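PDB 3P91: proliferating cell nuclear antigen from Entamoeba histolytica, which forms a trimeric sliding clamp for DNA and probably raises the processivity of DNA polymerase delta during replication. Local coordinates for residues L16-V21 with K82-L87. Numbering follows the deposited sequence.
Sequences LFKRVV and KILKAL
Leu84 drives its CD1 methyl into helix 14-25 between Phe17 and Val21, residues one helical turn apart. Leu84 CD1 lies 3.8 Å from Phe17 CD2, obliquely to the ring, and 3.7 Å from Val21 CG2; the Leu84 side chain crosses both partners at roughly right angles. Phe17 CG stands anti to its backbone N (chi1 -167°), which swings the ring toward the helix's C-terminal end, and Val21 CG2 sits over the centre of one face, 4.0 Å above the plane. Ring and valine methyl form one apolar surface, extended by Leu80 of helix 77-84, which touches both, and by Phe11, whose ring stacks on Phe17.

Lys18 runs the other way, its side chain sliding antiparallel past that of Leu84, with Lys18 CG 4.0 Å from Leu84 CB. A bend at chi3 (66°) brings Lys18 CE to 3.0 Å from Leu84 O and delivers NZ to Leu87 O, a hydrogen bond of 2.6 Å. The ammonium approaches from above the carbonyl plane, 60° out of it, rather than along a lone pair. Leu84 O, 3.2 Å from Lys18 NZ, is at a poor angle for a bond and instead accepts Leu87 N, closing the type I turn from Leu84 to Leu87. On the same turn, Ala86 O bonds Lys150 of a neighbouring subunit.

The two helices of the N-terminal clamp domain are therefore joined by the apolar Leu84 contact and by the lysine bond to this turn. The charge of the ammonium, hydrogen-bonded to Leu87 O and merely close to Leu84 O, would probably be eased by both carbonyls.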
ATOM      1  N   LEU A  16      24.169   2.840   0.040  1.00 26.03           N
ATOM      2  CA  LEU A  16      24.643   4.200  -0.201  1.00 25.93           C
ATOM      3  C   LEU A  16      24.298   4.715  -1.600  1.00 24.46           C
ATOM      4  O   LEU A  16      23.759   5.809  -1.749  1.00 25.43           O
ATOM      5  CB  LEU A  16      26.156   4.285   0.047  1.00 28.88           C
ATOM      6  CG  LEU A  16      26.876   5.639   0.153  1.00 22.26           C
ATOM      7  CD1 LEU A  16      27.295   6.176  -1.201  1.00 21.23           C
ATOM      8  CD2 LEU A  16      26.008   6.641   0.893  1.00 24.53           C
ATOM      9  N   PHE A  17      24.603   3.930  -2.625  1.00 23.73           N
ATOM     10  CA  PHE A  17      24.392   4.381  -3.994  1.00 22.89           C
ATOM     11  C   PHE A  17      22.925   4.334  -4.421  1.00 23.72           C
ATOM     12  O   PHE A  17      22.480   5.137  -5.238  1.00 23.21           O
ATOM     13  CB  PHE A  17      25.252   3.570  -4.952  1.00 24.08           C
ATOM     14  CG  PHE A  17      25.346   4.157  -6.329  1.00 24.56           C
ATOM     15  CD1 PHE A  17      25.820   5.445  -6.513  1.00 25.05           C
ATOM     16  CD2 PHE A  17      24.983   3.417  -7.439  1.00 22.75           C
ATOM     17  CE1 PHE A  17      25.918   5.987  -7.782  1.00 24.45           C
ATOM     18  CE2 PHE A  17      25.080   3.951  -8.708  1.00 23.66           C
ATOM     19  CZ  PHE A  17      25.549   5.241  -8.880  1.00 24.60           C
ATOM     20  N   LYS A  18      22.179   3.386  -3.870  1.00 25.01           N
ATOM     21  CA  LYS A  18      20.741   3.323  -4.089  1.00 25.10           C
ATOM     22  C   LYS A  18      20.059   4.547  -3.504  1.00 22.64           C
ATOM     23  O   LYS A  18      19.195   5.151  -4.133  1.00 24.26           O
ATOM     24  CB  LYS A  18      20.166   2.059  -3.455  1.00 28.47           C
ATOM     25  CG  LYS A  18      20.733   0.774  -4.039  1.00 30.63           C
ATOM     26  CD  LYS A  18      20.203  -0.469  -3.337  1.00 31.90           C
ATOM     27  CE  LYS A  18      18.719  -0.643  -3.571  1.00 34.15           C
ATOM     28  NZ  LYS A  18      18.294  -1.992  -3.140  1.00 39.55           N
ATOM     29  N   ARG A  19      20.454   4.906  -2.293  1.00 22.75           N
ATOM     30  CA  ARG A  19      19.914   6.084  -1.625  1.00 22.41           C
ATOM     31  C   ARG A  19      20.301   7.374  -2.337  1.00 22.79           C
ATOM     32  O   ARG A  19      19.498   8.292  -2.465  1.00 23.90           O
ATOM     33  CB  ARG A  19      20.392   6.114  -0.184  1.00 22.17           C
ATOM     34  CG  ARG A  19      19.833   4.980   0.602  1.00 21.03           C
ATOM     35  CD  ARG A  19      20.496   4.833   1.942  1.00 24.27           C
ATOM     36  NE  ARG A  19      19.778   3.831   2.723  1.00 30.61           N
ATOM     37  CZ  ARG A  19      20.213   3.310   3.863  1.00 33.37           C
ATOM     38  NH1 ARG A  19      21.383   3.693   4.364  1.00 32.19           N
ATOM     39  NH2 ARG A  19      19.478   2.399   4.496  1.00 29.98           N
ATOM     40  N   VAL A  20      21.542   7.435  -2.801  1.00 24.71           N
ATOM     41  CA  VAL A  20      22.006   8.564  -3.587  1.00 22.39           C
ATOM     42  C   VAL A  20      21.102   8.774  -4.796  1.00 22.63           C
ATOM     43  O   VAL A  20      20.586   9.869  -5.017  1.00 22.45           O
ATOM     44  CB  VAL A  20      23.451   8.335  -4.046  1.00 20.81           C
ATOM     45  CG1 VAL A  20      23.799   9.216  -5.237  1.00 20.52           C
ATOM     46  CG2 VAL A  20      24.400   8.558  -2.895  1.00 19.16           C
ATOM     47  N   VAL A  21      20.900   7.707  -5.561  1.00 21.91           N
ATOM     48  CA  VAL A  21      20.116   7.767  -6.790  1.00 23.29           C
ATOM     49  C   VAL A  21      18.625   8.117  -6.599  1.00 24.79           C
ATOM     50  O   VAL A  21      18.036   8.806  -7.433  1.00 27.69           O
ATOM     51  CB  VAL A  21      20.293   6.475  -7.608  1.00 22.74           C
ATOM     52  CG1 VAL A  21      19.345   6.444  -8.787  1.00 23.10           C
ATOM     53  CG2 VAL A  21      21.722   6.375  -8.074  1.00 22.44           C
ATOM     54  N   LYS A  82      15.497   2.016 -11.401  1.00 27.72           N
ATOM     55  CA  LYS A  82      14.871   0.745 -11.774  1.00 30.07           C
ATOM     56  C   LYS A  82      15.834  -0.446 -11.656  1.00 27.19           C
ATOM     57  O   LYS A  82      15.459  -1.521 -11.198  1.00 28.67           O
ATOM     58  CB  LYS A  82      14.276   0.824 -13.185  1.00 32.18           C
ATOM     59  CG  LYS A  82      13.100   1.788 -13.294  1.00 33.83           C
ATOM     60  CD  LYS A  82      12.429   1.739 -14.655  1.00 36.04           C
ATOM     61  CE  LYS A  82      11.662   0.451 -14.846  1.00 37.51           C
ATOM     62  NZ  LYS A  82      10.938   0.426 -16.146  1.00 43.09           N
ATOM     63  N   ILE A  83      17.080  -0.248 -12.060  1.00 26.72           N
ATOM     64  CA  ILE A  83      18.091  -1.282 -11.892  1.00 27.11           C
ATOM     65  C   ILE A  83      18.449  -1.497 -10.421  1.00 27.78           C
ATOM     66  O   ILE A  83      18.529  -2.631  -9.952  1.00 28.27           O
ATOM     67  CB  ILE A  83      19.368  -0.943 -12.669  1.00 22.94           C
ATOM     68  CG1 ILE A  83      19.047  -0.731 -14.146  1.00 23.61           C
ATOM     69  CG2 ILE A  83      20.388  -2.037 -12.498  1.00 24.49           C
ATOM     70  CD1 ILE A  83      20.259  -0.396 -14.993  1.00 24.87           C
ATOM     71  N   LEU A  84      18.663  -0.398  -9.701  1.00 29.95           N
ATOM     72  CA  LEU A  84      19.075  -0.446  -8.300  1.00 27.89           C
ATOM     73  C   LEU A  84      17.999  -1.003  -7.380  1.00 28.25           C
ATOM     74  O   LEU A  84      18.296  -1.636  -6.370  1.00 28.51           O
ATOM     75  CB  LEU A  84      19.484   0.945  -7.827  1.00 27.35           C
ATOM     76  CG  LEU A  84      20.731   1.480  -8.508  1.00 25.16           C
ATOM     77  CD1 LEU A  84      21.246   2.673  -7.748  1.00 22.66           C
ATOM     78  CD2 LEU A  84      21.769   0.376  -8.562  1.00 24.46           C
ATOM     79  N   LYS A  85      16.744  -0.752  -7.727  1.00 29.51           N
ATOM     80  CA  LYS A  85      15.627  -1.287  -6.960  1.00 31.43           C
ATOM     81  C   LYS A  85      15.597  -2.821  -6.989  1.00 32.25           C
ATOM     82  O   LYS A  85      14.974  -3.454  -6.135  1.00 35.65           O
ATOM     83  CB  LYS A  85      14.305  -0.712  -7.474  1.00 32.38           C
ATOM     84  N   ALA A  86      16.277  -3.415  -7.963  1.00 29.50           N
ATOM     85  CA  ALA A  86      16.328  -4.866  -8.077  1.00 30.40           C
ATOM     86  C   ALA A  86      17.353  -5.484  -7.138  1.00 30.46           C
ATOM     87  O   ALA A  86      17.407  -6.700  -6.981  1.00 31.66           O
ATOM     88  CB  ALA A  86      16.617  -5.276  -9.512  1.00 28.44           C
ATOM     89  N   LEU A  87      18.163  -4.643  -6.512  1.00 30.23           N
ATOM     90  CA  LEU A  87      19.262  -5.133  -5.696  1.00 32.28           C
ATOM     91  C   LEU A  87      18.890  -5.117  -4.226  1.00 36.07           C
ATOM     92  O   LEU A  87      17.939  -4.452  -3.832  1.00 40.38           O
ATOM     93  CB  LEU A  87      20.508  -4.283  -5.929  1.00 34.06           C
ATOM     94  CG  LEU A  87      21.247  -4.469  -7.256  1.00 33.79           C
ATOM     95  CD1 LEU A  87      20.301  -4.606  -8.434  1.00 31.30           C
ATOM     96  CD2 LEU A  87      22.201  -3.323  -7.483  1.00 29.38           C
TER